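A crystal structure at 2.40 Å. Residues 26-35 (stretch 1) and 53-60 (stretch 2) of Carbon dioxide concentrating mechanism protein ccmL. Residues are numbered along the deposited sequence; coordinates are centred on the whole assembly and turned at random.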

# COMPACT_ATOMS: atom_id res chain seq x y z
N LEU A 26 5.72 18.74 -3.48
CA LEU A 26 4.76 18.05 -4.29
C LEU A 26 5.54 17.43 -5.43
O LEU A 26 6.06 18.09 -6.30
N VAL A 27 5.60 16.11 -5.46
CA VAL A 27 6.30 15.39 -6.51
C VAL A 27 5.40 14.48 -7.30
O VAL A 27 4.90 13.50 -6.73
N GLN A 28 5.24 14.78 -8.60
CA GLN A 28 4.43 13.98 -9.53
C GLN A 28 5.17 12.74 -10.02
O GLN A 28 6.33 12.83 -10.47
N PHE A 29 4.51 11.58 -9.97
CA PHE A 29 5.19 10.36 -10.41
C PHE A 29 5.34 10.26 -11.92
O PHE A 29 4.54 10.82 -12.76
N LEU A 30 6.44 9.55 -12.25
CA LEU A 30 6.84 9.31 -13.64
C LEU A 30 6.81 7.81 -13.99
O LEU A 30 7.09 6.96 -13.19
N ASP A 31 6.49 7.47 -15.22
CA ASP A 31 6.52 6.05 -15.55
C ASP A 31 7.93 5.59 -16.03
O ASP A 31 8.91 6.33 -15.91
N THR A 32 8.02 4.37 -16.58
CA THR A 32 9.29 3.82 -17.08
C THR A 32 9.76 4.49 -18.37
O THR A 32 10.88 4.28 -18.79
N LYS A 33 8.89 5.26 -19.03
CA LYS A 33 9.31 6.00 -20.22
C LYS A 33 9.48 7.49 -19.90
O LYS A 33 9.39 8.33 -20.78
N GLY A 34 9.71 7.80 -18.63
CA GLY A 34 9.88 9.18 -18.18
C GLY A 34 8.66 10.06 -18.39
O GLY A 34 8.75 11.28 -18.41
N GLN A 35 7.50 9.46 -18.52
CA GLN A 35 6.27 10.23 -18.76
C GLN A 35 5.48 10.39 -17.44
O GLN A 35 5.53 9.48 -16.58
N GLU A 53 13.37 18.99 -11.21
CA GLU A 53 14.38 17.97 -11.02
C GLU A 53 13.67 16.61 -10.88
O GLU A 53 12.55 16.52 -10.36
N TRP A 54 14.30 15.56 -11.39
CA TRP A 54 13.84 14.18 -11.27
C TRP A 54 14.41 13.64 -9.99
O TRP A 54 15.61 13.80 -9.70
N VAL A 55 13.57 12.92 -9.24
CA VAL A 55 13.91 12.49 -7.90
C VAL A 55 13.43 11.08 -7.57
O VAL A 55 12.57 10.50 -8.25
N LEU A 56 14.01 10.54 -6.50
CA LEU A 56 13.62 9.23 -5.95
C LEU A 56 12.74 9.42 -4.76
O LEU A 56 13.20 10.02 -3.77
N VAL A 57 11.55 8.80 -4.83
CA VAL A 57 10.51 8.90 -3.79
C VAL A 57 10.35 7.58 -3.06
O VAL A 57 9.98 6.58 -3.65
N ALA A 58 10.64 7.56 -1.78
CA ALA A 58 10.41 6.41 -0.94
C ALA A 58 9.01 6.51 -0.35
O ALA A 58 8.66 7.51 0.25
N ARG A 59 8.22 5.44 -0.45
CA ARG A 59 6.89 5.36 0.16
C ARG A 59 6.71 4.54 1.47
O ARG A 59 7.56 3.69 1.93
N GLY A 60 5.59 4.87 2.13
CA GLY A 60 5.27 4.09 3.33
C GLY A 60 6.26 4.27 4.42
O GLY A 60 6.86 5.28 4.51

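When two strands cross almost at right angles, they do not lie in register for ladder-like pairing, and contact falls largely to side chains. Strands 26-30 and 54-59 of ccmL illustrate the principle: their directions differ by 91°, their axes come no nearer than 8.7 Å, and no hydrogen bond links the two stretches. The 332 Å² they bury together rests on van der Waals contact.

Aliphatic packing fills the centre. Val 27 (chi1 m) and Val 57 (chi1 t) both point toward the opposing stretch, and their CG2 atoms meet at 3.9 Å. The other methyl of Val 27, CG1, lies 3.9 Å from CG2 of Val 55 (m), so one branched residue serves two partners.

Aromatic rings extend the contact. The CA-to-CB bond of Phe 29 (chi1 m) points sideways, but the end of its ring comes nearer to stretch 2: CE2 lies 3.7 Å from CG1 of Val 57, which sits at the ring edge, while CZ of Phe 29 lies 3.7 Å from CD of Arg 59. CD is the closest atom, with NE of Arg 59 3.9 Å from the same CZ of Phe 29; chi1 and chi2 of the arginine both lie between wells. Trp 54 (m) likewise starts sideways and ends near its partners. Leu 30 (chi1 m, chi2 p) points toward stretch 2 and places its CD2 3.4 Å from the centroid of the Trp 54 six-membered ring, 9° off the normal, a CH-pi contact over the face.

Gly 34 also packs against the indole, with CA 3.5 Å from CH2 of Trp 54. A CB here would clash with that same atom, and the positive phi independently favours glycine.

No polar bond crosses between the stretches; the Asp 31 network lies within stretch 1. Asp 31 (p) uses OD1 to accept hydrogen bonds from N of Lys 33 (2.5 Å) and N of Gln 35 (3.1 Å), bracing the type I turn that carries Gly 34 to the indole.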

# COMPACT_ATOMS: atom_id res chain seq x y z
CB LEU A 26 3.74 19.03 -4.86
CG LEU A 26 2.63 18.73 -5.89
CD1 LEU A 26 1.54 17.78 -5.38
CD2 LEU A 26 2.07 20.11 -6.12
CB VAL A 27 7.46 14.52 -5.94
CG1 VAL A 27 8.62 15.42 -5.74
CG2 VAL A 27 7.10 13.67 -4.63
CB GLN A 28 4.10 14.80 -10.75
CG GLN A 28 3.24 14.02 -11.78
CD GLN A 28 2.50 14.95 -12.65
OE1 GLN A 28 3.05 15.90 -13.21
NE2 GLN A 28 1.23 14.65 -12.83
CB PHE A 29 4.47 9.13 -9.91
CG PHE A 29 4.59 8.89 -8.40
CD1 PHE A 29 3.57 8.27 -7.74
CD2 PHE A 29 5.73 9.20 -7.69
CE1 PHE A 29 3.70 7.95 -6.35
CE2 PHE A 29 5.81 8.95 -6.29
CZ PHE A 29 4.80 8.31 -5.62
CB LEU A 30 8.26 9.81 -13.86
CG LEU A 30 8.52 11.25 -14.24
CD1 LEU A 30 7.86 12.19 -13.32
CD2 LEU A 30 10.00 11.44 -14.26
CB ASP A 31 5.39 5.74 -16.55
CG ASP A 31 5.64 6.29 -17.83
OD1 ASP A 31 6.86 6.47 -18.11
OD2 ASP A 31 4.64 6.50 -18.55
CB THR A 32 9.31 2.30 -17.41
OG1 THR A 32 8.34 2.05 -18.43
CG2 THR A 32 9.05 1.44 -16.19
CB LYS A 33 8.31 5.86 -21.37
CG LYS A 33 8.16 4.44 -21.83
CD LYS A 33 7.15 4.31 -22.92
CE LYS A 33 7.23 2.90 -23.50
NZ LYS A 33 8.59 2.63 -24.04
CB GLN A 35 5.43 9.54 -19.85
CG GLN A 35 4.89 10.48 -20.87
CD GLN A 35 6.00 11.29 -21.50
OE1 GLN A 35 5.83 12.48 -21.84
NE2 GLN A 35 7.15 10.66 -21.65
CB GLU A 53 15.29 18.29 -9.81
CG GLU A 53 16.47 19.38 -10.00
CD GLU A 53 17.60 19.24 -8.87
OE1 GLU A 53 17.26 19.22 -7.66
OE2 GLU A 53 18.83 19.19 -9.17
CB TRP A 54 14.34 13.29 -12.39
CG TRP A 54 13.62 13.44 -13.66
CD1 TRP A 54 13.07 14.58 -14.17
CD2 TRP A 54 13.39 12.41 -14.63
NE1 TRP A 54 12.48 14.32 -15.41
CE2 TRP A 54 12.66 12.99 -15.70
CE3 TRP A 54 13.71 11.06 -14.69
CZ2 TRP A 54 12.28 12.27 -16.82
CZ3 TRP A 54 13.32 10.34 -15.80
CH2 TRP A 54 12.62 10.95 -16.85
CB VAL A 55 13.31 13.58 -6.92
CG1 VAL A 55 13.61 15.02 -7.44
CG2 VAL A 55 11.83 13.44 -6.76
CB LEU A 56 14.81 8.43 -5.44
CG LEU A 56 15.64 8.07 -6.65
CD1 LEU A 56 16.69 7.15 -6.04
CD2 LEU A 56 14.79 7.53 -7.92
CB VAL A 57 9.09 9.19 -4.47
CG1 VAL A 57 8.03 9.31 -3.39
CG2 VAL A 57 9.09 10.48 -5.49
CB ALA A 58 11.48 6.35 0.23
CB ARG A 59 5.95 4.72 -0.79
CG ARG A 59 5.18 5.76 -1.62
CD ARG A 59 5.75 5.93 -2.91
NE ARG A 59 5.05 4.95 -3.73
CZ ARG A 59 5.60 3.93 -4.39
NH1 ARG A 59 6.93 3.73 -4.37
NH2 ARG A 59 4.79 3.19 -5.16